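Local coordinates for prepilin-like protein (Thermus thermophilus, PDB 6QVF), which is a competence-associated type IV pilin that probably contributes to a DNA receptor at the pilus tip during natural transformation, at residues B[63-66]-B[72-75]; B[65-70]-B[89-94]; B[19-24]-B[100-105]; B[123-126]-B[130-133]. All coordinates share one frame; numbering follows the deposited sequence.

Contact 1: residues B[63-66]-B[72-75]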
loop_
_atom_site.group_PDB
_atom_site.type_symbol
_atom_site.label_atom_id
_atom_site.label_comp_id
_atom_site.label_asym_id
_atom_site.label_seq_id
_atom_site.Cartn_x
_atom_site.Cartn_y
_atom_site.Cartn_z
ATOM N N TYR B 63 -11.903 -12.752 7.120
ATOM C CA TYR B 63 -11.765 -11.620 6.189
ATOM C C TYR B 63 -11.254 -12.109 4.827
ATOM O O TYR B 63 -11.727 -11.617 3.778
ATOM C CB TYR B 63 -10.842 -10.542 6.757
ATOM C CG TYR B 63 -11.532 -9.690 7.798
ATOM C CD1 TYR B 63 -12.459 -8.738 7.423
ATOM C CD2 TYR B 63 -11.232 -9.808 9.149
ATOM C CE1 TYR B 63 -13.135 -7.983 8.358
ATOM C CE2 TYR B 63 -11.881 -9.040 10.091
ATOM C CZ TYR B 63 -12.825 -8.118 9.699
ATOM O OH TYR B 63 -13.448 -7.362 10.648
ATOM N N TYR B 64 -10.262 -13.003 4.822
ATOM C CA TYR B 64 -9.663 -13.500 3.582
ATOM C C TYR B 64 -10.730 -14.129 2.678
ATOM O O TYR B 64 -10.778 -13.807 1.491
ATOM C CB TYR B 64 -8.536 -14.498 3.853
ATOM C CG TYR B 64 -7.897 -15.007 2.586
ATOM C CD1 TYR B 64 -6.983 -14.252 1.878
ATOM C CD2 TYR B 64 -8.284 -16.218 2.026
ATOM C CE1 TYR B 64 -6.450 -14.677 0.671
ATOM C CE2 TYR B 64 -7.755 -16.643 0.819
ATOM C CZ TYR B 64 -6.842 -15.879 0.132
ATOM O OH TYR B 64 -6.381 -16.276 -1.100
ATOM N N PHE B 65 -11.573 -15.006 3.227
ATOM C CA PHE B 65 -12.549 -15.710 2.429
ATOM C C PHE B 65 -13.868 -14.935 2.254
ATOM O O PHE B 65 -14.673 -15.312 1.361
ATOM C CB PHE B 65 -12.804 -17.108 2.999
ATOM C CG PHE B 65 -11.643 -18.034 2.756
ATOM C CD1 PHE B 65 -11.381 -18.528 1.489
ATOM C CD2 PHE B 65 -10.826 -18.433 3.800
ATOM C CE1 PHE B 65 -10.321 -19.391 1.265
ATOM C CE2 PHE B 65 -9.768 -19.282 3.563
ATOM C CZ PHE B 65 -9.511 -19.766 2.311
ATOM N N SER B 66 -14.125 -13.883 3.038
ATOM C CA SER B 66 -15.403 -13.178 2.944
ATOM C C SER B 66 -15.328 -11.926 2.083
ATOM O O SER B 66 -16.354 -11.447 1.688
ATOM C CB SER B 66 -15.932 -12.785 4.293
ATOM O OG SER B 66 -16.080 -13.933 5.134
ATOM N N ALA B 72 -15.873 -20.198 -0.714
ATOM C CA ALA B 72 -15.666 -21.356 0.148
ATOM C C ALA B 72 -14.179 -21.665 0.297
ATOM O O ALA B 72 -13.446 -21.763 -0.678
ATOM C CB ALA B 72 -16.411 -22.554 -0.378
ATOM N N PRO B 73 -13.686 -21.882 1.534
ATOM C CA PRO B 73 -12.327 -22.380 1.706
ATOM C C PRO B 73 -12.235 -23.849 1.257
ATOM O O PRO B 73 -13.273 -24.472 0.923
ATOM C CB PRO B 73 -12.065 -22.317 3.223
ATOM C CG PRO B 73 -13.192 -21.494 3.765
ATOM C CD PRO B 73 -14.365 -21.637 2.807
ATOM N N SER B 74 -11.013 -24.357 1.228
ATOM C CA SER B 74 -10.729 -25.772 0.973
ATOM C C SER B 74 -11.275 -26.591 2.139
ATOM O O SER B 74 -11.552 -26.067 3.208
ATOM C CB SER B 74 -9.244 -25.993 0.774
ATOM O OG SER B 74 -8.526 -25.878 1.991
ATOM N N PRO B 75 -11.477 -27.905 1.972
ATOM C CA PRO B 75 -12.044 -28.704 3.052
ATOM C C PRO B 75 -11.220 -28.704 4.354
ATOM O O PRO B 75 -11.739 -29.084 5.417
ATOM C CB PRO B 75 -12.056 -30.110 2.455
ATOM C CG PRO B 75 -12.054 -29.912 0.965
ATOM C CD PRO B 75 -11.258 -28.651 0.724
#
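At the end of helix 59-66, Phe65 sets CG beside its own backbone N and opposite the carbonyl carbon (chi1 -72°), a turn that carries the ring outward onto Pro73. The second torsion, -73°, then presents the flat of the ring to the proline. Pro73 CB sits above the middle of that face, 3.8 Å from the ring centroid and 14° from the ring normal, a well-centred CH-pi contact. Its nearest ring atom is Phe65 CZ, 3.7 Å from Pro73 CB. The alpha carbon joins in from the backbone, with Phe65 CE1 at 3.6 Å from Pro73 CA, while Pro73 CG lies over the root of the ring, 3.9 Å from both Phe65 CG and CD2. The proline therefore spans the aromatic face from CG to CZ.

The reverse face of Phe65 is taken by its helical neighbour: Tyr64 CD2 stands 3.6 Å above the ring plane, over the centre. Tyr64 is in turn held by its hydroxyl, which is hydrogen-bonded to Arg162 N. A backbone hydrogen bond between Phe65 and Val71 ties the turn after the helix, and Gln77 and Leu85 also touch the Phe65 side chain.

Between the two segments the attraction is dispersive, with CH-pi character where CB meets the ring; the CA-H, next to the amide nitrogen and close to Phe65 CE1, is probably slightly polarised. A contact of this kind depends on shape and on the exclusion of water, and the buried ring is probably held against tilting, with Tyr64 CD2 on one face and Pro73 CB on the other.

Contact 2: residues B[65-70]-B[89-94]; sequences FSCPTR and LTCSGT
The planar Ser66-Cys67 peptide has Cys91 SG standing about 3.1 Å off its plane, on one face, with the sulfur 3.7 Å from Ser66 O. The next peptide, leading into Pro68, is cis, and it turns the chain so that Pro68 CA borders the same sulfur at 4.5 Å. On the other segment, the carbonyl oxygens of Thr90 and Cys91 come close to the six-membered ring of Trp104.

The covalent link is the disulfide, Cys67 SG to Cys91 SG at 2.1 Å. Both cysteines hold SG beside their backbone N (chi1 -65° and -68°), and the bridge itself has the left-handed sense with chi3 -79°, near the relaxed value for a disulfide. Across it, Cys67 CB and Cys91 CB are 3.8 Å apart.

Backbone hydrogen bonds extend the join into the sheet, Cys67 with Gly108 and Cys91 with Ile106, so each half-cystine is attached to strand 100-108. Leu89 meanwhile packs on Asp62 and Tyr63 of helix 59-66. The bridge thus joins the residue just after helix 59-66 to the one just before strand 92-97, closing off a long irregular loop beside the antiparallel sheet of a type IV pilin head domain.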
loop_
_atom_site.group_PDB
_atom_site.type_symbol
_atom_site.label_atom_id
_atom_site.label_comp_id
_atom_site.label_asym_id
_atom_site.label_seq_id
_atom_site.Cartn_x
_atom_site.Cartn_y
_atom_site.Cartn_z
ATOM N N PHE B 65 -11.573 -15.006 3.227
ATOM C CA PHE B 65 -12.549 -15.710 2.429
ATOM C C PHE B 65 -13.868 -14.935 2.254
ATOM O O PHE B 65 -14.673 -15.312 1.361
ATOM C CB PHE B 65 -12.804 -17.108 2.999
ATOM C CG PHE B 65 -11.643 -18.034 2.756
ATOM C CD1 PHE B 65 -11.381 -18.528 1.489
ATOM C CD2 PHE B 65 -10.826 -18.433 3.800
ATOM C CE1 PHE B 65 -10.321 -19.391 1.265
ATOM C CE2 PHE B 65 -9.768 -19.282 3.563
ATOM C CZ PHE B 65 -9.511 -19.766 2.311
ATOM N N SER B 66 -14.125 -13.883 3.038
ATOM C CA SER B 66 -15.403 -13.178 2.944
ATOM C C SER B 66 -15.328 -11.926 2.083
ATOM O O SER B 66 -16.354 -11.447 1.688
ATOM C CB SER B 66 -15.932 -12.785 4.293
ATOM O OG SER B 66 -16.080 -13.933 5.134
ATOM N N CYS B 67 -14.125 -11.401 1.839
ATOM C CA CYS B 67 -13.982 -10.044 1.336
ATOM C C CYS B 67 -13.183 -10.047 0.046
ATOM O O CYS B 67 -12.084 -10.592 0.021
ATOM C CB CYS B 67 -13.270 -9.185 2.356
ATOM S SG CYS B 67 -14.196 -8.956 3.886
ATOM N N PRO B 68 -13.659 -9.373 -1.046
ATOM C CA PRO B 68 -14.889 -8.584 -1.072
ATOM C C PRO B 68 -16.183 -9.373 -1.266
ATOM O O PRO B 68 -17.247 -8.838 -1.056
ATOM C CB PRO B 68 -14.698 -7.681 -2.287
ATOM C CG PRO B 68 -13.837 -8.509 -3.211
ATOM C CD PRO B 68 -12.917 -9.315 -2.320
ATOM N N THR B 69 -16.041 -10.637 -1.604
ATOM C CA THR B 69 -17.147 -11.568 -1.798
ATOM C C THR B 69 -16.787 -12.884 -1.123
ATOM O O THR B 69 -15.620 -13.156 -0.974
ATOM C CB THR B 69 -17.433 -11.855 -3.274
ATOM O OG1 THR B 69 -16.282 -12.430 -3.906
ATOM C CG2 THR B 69 -17.831 -10.621 -4.048
ATOM N N ARG B 70 -17.799 -13.641 -0.705
ATOM C CA ARG B 70 -17.606 -14.883 0.033
ATOM C C ARG B 70 -17.279 -16.017 -0.944
ATOM O O ARG B 70 -18.000 -16.250 -1.963
ATOM C CB ARG B 70 -18.862 -15.223 0.838
ATOM C CG ARG B 70 -19.177 -14.238 1.945
ATOM C CD ARG B 70 -20.455 -14.601 2.674
ATOM N NE ARG B 70 -20.507 -15.977 3.118
ATOM C CZ ARG B 70 -21.621 -16.580 3.527
ATOM N NH1 ARG B 70 -22.723 -15.882 3.640
ATOM N NH2 ARG B 70 -21.642 -17.863 3.810
ATOM N N LEU B 89 -19.263 -9.459 9.322
ATOM C CA LEU B 89 -18.077 -8.655 9.085
ATOM C C LEU B 89 -18.403 -7.630 8.007
ATOM O O LEU B 89 -19.106 -7.916 7.061
ATOM C CB LEU B 89 -16.917 -9.518 8.591
ATOM C CG LEU B 89 -16.544 -10.700 9.457
ATOM C CD1 LEU B 89 -15.387 -11.429 8.822
ATOM C CD2 LEU B 89 -16.194 -10.264 10.851
ATOM N N THR B 90 -17.827 -6.443 8.150
ATOM C CA THR B 90 -17.879 -5.448 7.116
ATOM C C THR B 90 -16.532 -5.404 6.388
ATOM O O THR B 90 -15.454 -5.332 7.069
ATOM C CB THR B 90 -18.260 -4.117 7.760
ATOM O OG1 THR B 90 -19.543 -4.276 8.364
ATOM C CG2 THR B 90 -18.348 -3.017 6.750
ATOM N N CYS B 91 -16.571 -5.449 5.045
ATOM C CA CYS B 91 -15.377 -5.532 4.202
ATOM C C CYS B 91 -14.854 -4.135 3.810
ATOM O O CYS B 91 -13.688 -3.956 3.439
ATOM C CB CYS B 91 -15.648 -6.338 2.919
ATOM S SG CYS B 91 -15.943 -8.103 3.234
ATOM N N SER B 92 -15.733 -3.154 3.801
ATOM C CA SER B 92 -15.419 -1.847 3.299
ATOM C C SER B 92 -16.413 -0.835 3.857
ATOM O O SER B 92 -17.541 -1.175 4.271
ATOM C CB SER B 92 -15.355 -1.819 1.788
ATOM O OG SER B 92 -16.631 -2.051 1.200
ATOM N N GLY B 93 -16.023 0.438 3.763
ATOM C CA GLY B 93 -16.855 1.493 4.267
ATOM C C GLY B 93 -16.143 2.831 4.271
ATOM O O GLY B 93 -15.130 3.000 3.575
ATOM N N THR B 94 -16.731 3.780 4.994
ATOM C CA THR B 94 -16.180 5.109 5.106
ATOM C C THR B 94 -16.275 5.547 6.555
ATOM O O THR B 94 -17.345 5.449 7.169
ATOM C CB THR B 94 -16.830 6.122 4.154
ATOM O OG1 THR B 94 -16.700 5.713 2.786
ATOM C CG2 THR B 94 -16.207 7.489 4.319
#

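Contact 3: residues B[19-24]-B[100-105]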
loop_
_atom_site.group_PDB
_atom_site.type_symbol
_atom_site.label_atom_id
_atom_site.label_comp_id
_atom_site.label_asym_id
_atom_site.label_seq_id
_atom_site.Cartn_x
_atom_site.Cartn_y
_atom_site.Cartn_z
ATOM N N VAL B 19 -4.016 6.944 8.840
ATOM C CA VAL B 19 -3.259 6.010 9.672
ATOM C C VAL B 19 -4.195 5.349 10.694
ATOM O O VAL B 19 -4.081 4.132 10.967
ATOM C CB VAL B 19 -2.069 6.719 10.359
ATOM C CG1 VAL B 19 -1.515 5.896 11.513
ATOM C CG2 VAL B 19 -0.973 6.958 9.338
ATOM N N GLN B 20 -5.035 6.161 11.350
ATOM C CA GLN B 20 -5.904 5.694 12.441
ATOM C C GLN B 20 -6.819 4.572 11.915
ATOM O O GLN B 20 -6.999 3.513 12.529
ATOM C CB GLN B 20 -6.721 6.884 12.955
ATOM C CG GLN B 20 -7.600 6.556 14.132
ATOM C CD GLN B 20 -8.470 7.714 14.566
ATOM O OE1 GLN B 20 -9.663 7.534 14.725
ATOM N NE2 GLN B 20 -7.880 8.894 14.767
ATOM N N VAL B 21 -7.414 4.803 10.757
ATOM C CA VAL B 21 -8.327 3.834 10.153
ATOM C C VAL B 21 -7.556 2.597 9.675
ATOM O O VAL B 21 -7.976 1.460 9.888
ATOM C CB VAL B 21 -9.120 4.481 9.004
ATOM C CG1 VAL B 21 -9.984 3.453 8.286
ATOM C CG2 VAL B 21 -9.944 5.651 9.531
ATOM N N LEU B 22 -6.400 2.787 9.041
ATOM C CA LEU B 22 -5.589 1.674 8.607
ATOM C C LEU B 22 -5.191 0.791 9.788
ATOM O O LEU B 22 -5.268 -0.450 9.687
ATOM C CB LEU B 22 -4.335 2.187 7.894
ATOM C CG LEU B 22 -3.422 1.100 7.336
ATOM C CD1 LEU B 22 -4.115 0.357 6.224
ATOM C CD2 LEU B 22 -2.101 1.683 6.849
ATOM N N GLU B 23 -4.850 1.408 10.927
ATOM C CA GLU B 23 -4.440 0.642 12.134
ATOM C C GLU B 23 -5.641 -0.160 12.642
ATOM O O GLU B 23 -5.510 -1.363 12.987
ATOM C CB GLU B 23 -3.953 1.610 13.220
ATOM C CG GLU B 23 -2.552 2.148 13.006
ATOM C CD GLU B 23 -2.067 3.228 13.966
ATOM O OE1 GLU B 23 -2.911 3.937 14.608
ATOM O OE2 GLU B 23 -0.828 3.338 14.074
ATOM N N ARG B 24 -6.811 0.461 12.696
ATOM C CA ARG B 24 -7.968 -0.212 13.295
ATOM C C ARG B 24 -8.412 -1.374 12.404
ATOM O O ARG B 24 -8.679 -2.478 12.909
ATOM C CB ARG B 24 -9.118 0.745 13.548
ATOM C CG ARG B 24 -8.969 1.444 14.894
ATOM C CD ARG B 24 -10.244 2.087 15.387
ATOM N NE ARG B 24 -10.714 3.081 14.435
ATOM C CZ ARG B 24 -10.276 4.318 14.398
ATOM N NH1 ARG B 24 -9.425 4.741 15.328
ATOM N NH2 ARG B 24 -10.662 5.101 13.409
ATOM N N ILE B 100 -12.846 14.393 8.353
ATOM C CA ILE B 100 -12.148 13.892 7.183
ATOM C C ILE B 100 -12.673 12.498 6.868
ATOM O O ILE B 100 -12.470 11.568 7.638
ATOM C CB ILE B 100 -10.627 13.872 7.384
ATOM C CG1 ILE B 100 -10.068 15.256 7.711
ATOM C CG2 ILE B 100 -9.949 13.268 6.149
ATOM C CD1 ILE B 100 -8.705 15.207 8.358
ATOM N N PRO B 101 -13.379 12.325 5.737
ATOM C CA PRO B 101 -13.831 11.002 5.324
ATOM C C PRO B 101 -12.628 10.142 4.917
ATOM O O PRO B 101 -11.817 10.566 4.114
ATOM C CB PRO B 101 -14.731 11.238 4.106
ATOM C CG PRO B 101 -14.682 12.726 3.811
ATOM C CD PRO B 101 -13.677 13.362 4.745
ATOM N N VAL B 102 -12.606 8.895 5.410
ATOM C CA VAL B 102 -11.625 7.939 5.060
ATOM C C VAL B 102 -12.329 6.704 4.501
ATOM O O VAL B 102 -12.971 5.959 5.256
ATOM C CB VAL B 102 -10.770 7.553 6.281
ATOM C CG1 VAL B 102 -9.638 6.649 5.848
ATOM C CG2 VAL B 102 -10.225 8.801 7.007
ATOM N N ALA B 103 -12.173 6.461 3.191
ATOM C CA ALA B 103 -12.630 5.210 2.567
ATOM C C ALA B 103 -11.669 4.113 2.992
ATOM O O ALA B 103 -10.453 4.334 3.073
ATOM C CB ALA B 103 -12.649 5.337 1.086
ATOM N N TRP B 104 -12.203 2.929 3.283
ATOM C CA TRP B 104 -11.362 1.824 3.727
ATOM C C TRP B 104 -11.899 0.523 3.148
ATOM O O TRP B 104 -13.089 0.389 2.884
ATOM C CB TRP B 104 -11.271 1.739 5.262
ATOM C CG TRP B 104 -12.587 1.453 5.923
ATOM C CD1 TRP B 104 -13.454 2.363 6.433
ATOM C CD2 TRP B 104 -13.145 0.158 6.217
ATOM N NE1 TRP B 104 -14.542 1.740 6.974
ATOM C CE2 TRP B 104 -14.385 0.382 6.870
ATOM C CE3 TRP B 104 -12.734 -1.161 6.009
ATOM C CZ2 TRP B 104 -15.202 -0.668 7.296
ATOM C CZ3 TRP B 104 -13.565 -2.197 6.401
ATOM C CH2 TRP B 104 -14.781 -1.940 7.033
ATOM N N ASP B 105 -10.967 -0.395 2.888
ATOM C CA ASP B 105 -11.327 -1.669 2.274
ATOM C C ASP B 105 -10.352 -2.745 2.746
ATOM O O ASP B 105 -9.127 -2.552 2.700
ATOM C CB ASP B 105 -11.224 -1.546 0.747
ATOM C CG ASP B 105 -11.570 -2.812 -0.000
ATOM O OD1 ASP B 105 -10.728 -3.696 -0.074
ATOM O OD2 ASP B 105 -12.711 -2.878 -0.529
#
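Val21 leaves helix 2-30 toward strand 100-108, and from its CB onward every carbon meets the strand. CB lies 3.9 Å from Val102 CG1. With CG1 opposite the backbone N (chi1 175°), that methyl reaches Trp104, 3.7 Å from its CB, and also stays within 4.0 Å of Val102 CG1. The other methyl, Val21 CG2, rests on Val102, 3.8 Å from its CG1 and 3.9 Å from its CB.

The two valines slide past one another in opposite senses, whereas Val21 and Trp104 meet at about a right angle. Trp104 places CG between its backbone N and carbonyl carbon (chi1 64°), which swings the indole along the sheet, and Val21 CG1 meets the start of the ring obliquely, 4.0 Å from Trp104 CG and 4.1 Å from CD1. Cutting Val21 back to an alanine removes both methyls and is likely to open a gap over Val102 CG1 and Trp104 CB, leaving the tryptophan less firmly held at its root.

On one flank of this apolar centre, Arg24 NH2 donates to Gln20 OE1 at 2.9 Å and forms a salt bridge with Glu95, while Arg25 makes a cation-pi contact with Trp104. Val21 also packs on Glu95 of strand 92-97 and Val122 of strand 117-125, and Leu22 continues across to Val120 and Leu134. The contact is one piece of the long pilin helix lying on the face of the four-stranded antiparallel sheet.

Contact 4: residues B[123-126]-B[130-133]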
loop_
_atom_site.group_PDB
_atom_site.type_symbol
_atom_site.label_atom_id
_atom_site.label_comp_id
_atom_site.label_asym_id
_atom_site.label_seq_id
_atom_site.Cartn_x
_atom_site.Cartn_y
_atom_site.Cartn_z
ATOM N N THR B 123 -8.138 5.580 1.919
ATOM C CA THR B 123 -7.930 6.879 1.292
ATOM C C THR B 123 -8.673 7.950 2.087
ATOM O O THR B 123 -9.927 7.912 2.165
ATOM C CB THR B 123 -8.388 6.886 -0.164
ATOM O OG1 THR B 123 -7.648 5.977 -0.974
ATOM C CG2 THR B 123 -8.262 8.264 -0.798
ATOM N N ALA B 124 -7.895 8.876 2.646
ATOM C CA ALA B 124 -8.450 10.043 3.362
ATOM C C ALA B 124 -8.561 11.209 2.385
ATOM O O ALA B 124 -7.602 11.526 1.715
ATOM C CB ALA B 124 -7.564 10.443 4.493
ATOM N N THR B 125 -9.749 11.785 2.261
ATOM C CA THR B 125 -9.929 12.928 1.357
ATOM C C THR B 125 -10.336 14.124 2.212
ATOM O O THR B 125 -11.478 14.180 2.711
ATOM C CB THR B 125 -11.014 12.662 0.310
ATOM O OG1 THR B 125 -10.656 11.570 -0.539
ATOM C CG2 THR B 125 -11.280 13.887 -0.533
ATOM N N HIS B 126 -9.387 15.028 2.442
ATOM C CA HIS B 126 -9.651 16.235 3.231
ATOM C C HIS B 126 -10.651 17.090 2.481
ATOM O O HIS B 126 -10.552 17.236 1.264
ATOM C CB HIS B 126 -8.379 17.038 3.480
ATOM C CG HIS B 126 -8.496 17.958 4.637
ATOM N ND1 HIS B 126 -9.184 19.171 4.573
ATOM C CD2 HIS B 126 -8.014 17.840 5.895
ATOM C CE1 HIS B 126 -9.109 19.738 5.754
ATOM N NE2 HIS B 126 -8.378 18.965 6.582
ATOM N N PRO B 130 -6.456 17.973 0.136
ATOM C CA PRO B 130 -5.439 16.913 0.222
ATOM C C PRO B 130 -5.994 15.509 0.447
ATOM O O PRO B 130 -6.869 15.282 1.306
ATOM C CB PRO B 130 -4.517 17.353 1.357
ATOM C CG PRO B 130 -4.682 18.875 1.374
ATOM C CD PRO B 130 -6.133 19.121 1.000
ATOM N N LYS B 131 -5.448 14.586 -0.339
ATOM C CA LYS B 131 -5.783 13.157 -0.266
ATOM C C LYS B 131 -4.544 12.388 0.180
ATOM O O LYS B 131 -3.394 12.717 -0.212
ATOM C CB LYS B 131 -6.230 12.629 -1.627
ATOM C CG LYS B 131 -7.565 13.181 -2.110
ATOM C CD LYS B 131 -7.898 12.817 -3.544
ATOM C CE LYS B 131 -7.929 11.329 -3.788
ATOM N NZ LYS B 131 -6.560 10.836 -4.088
ATOM N N VAL B 132 -4.778 11.342 0.975
ATOM C CA VAL B 132 -3.699 10.434 1.373
ATOM C C VAL B 132 -4.193 8.989 1.280
ATOM O O VAL B 132 -5.270 8.654 1.831
ATOM C CB VAL B 132 -3.180 10.713 2.788
ATOM C CG1 VAL B 132 -2.147 9.677 3.215
ATOM C CG2 VAL B 132 -2.592 12.120 2.905
ATOM N N THR B 133 -3.464 8.188 0.508
ATOM C CA THR B 133 -3.795 6.752 0.330
ATOM C C THR B 133 -2.679 5.892 0.898
ATOM O O THR B 133 -1.510 5.989 0.449
ATOM C CB THR B 133 -3.977 6.380 -1.146
ATOM O OG1 THR B 133 -5.124 7.068 -1.652
ATOM C CG2 THR B 133 -4.159 4.892 -1.374
#
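Thr123 and Thr133, a non-hydrogen-bonded pair of the antiparallel hairpin, join their hydroxyls directly, with Thr123 OG1 2.8 Å from Thr133 OG1. As a directly opposed pair the two side chains share a face of the sheet, and with OG1 beside the backbone N in each (chi1 -63° and -65°) the hydroxyls meet. A valine in place of Thr123 would probably leave the Thr133 hydroxyl without this mate and put a methyl against it.

Next along the ladder, Ala124 and Val132 form the hydrogen-bonded pair. Ala124 N donates to Val132 O at 2.8 Å and Val132 N to Ala124 O at 2.9 Å. The same two oxygens also receive C-H contacts, Val132 O from Thr123 CA at 3.2 Å and Ala124 O from Lys131 CA at 3.1 Å. Thr125 and Lys131 run side by side, pointing the same way, and touch through Lys131 CG, 3.8 Å from Thr125 OG1. At the turn, His126 N closes the hairpin onto Pro130 O at 2.8 Å.

Farther out, His126 ND1 is hydrogen-bonded to Arg128 N within the turn, and its ring meets Phe10. Pro130 packs on Gln7, Phe10 and Ala11 of helix 2-30, while Ala124 lies on Ala18. On the outer side, Thr133 pairs in an antiparallel ladder with a strand of the second subunit, extending the sheet across the interface.

The backbone polar groups of Ala124 and Val132 are thus satisfied within the ladder, and the hydroxyl bond probably helps to fix the rotation of both threonines where the edge strand meets the second subunit.

From the N terminus the chain runs down the long helix, where 19-24 opens contact 3, the widest closure; it is completed only when strand 100-108 returns beneath the helix. Within that span lie contacts 1 and 2. Both start from the end of helix 59-66 and share Phe65 and Ser66; contact 1 closes a short loop at 72-75, and contact 2 a longer one at 89-94, where the sheet begins, overlapping rather than enclosing the first. Strand 92-97 pairs with 100-108, so contacts 2 and 3 touch. Contact 4 follows in series as the terminal hairpin of the same sheet, bonded to 100-108 through strand 117-125. Contacts 1 and 4 lie on opposite sides of the chain's centre.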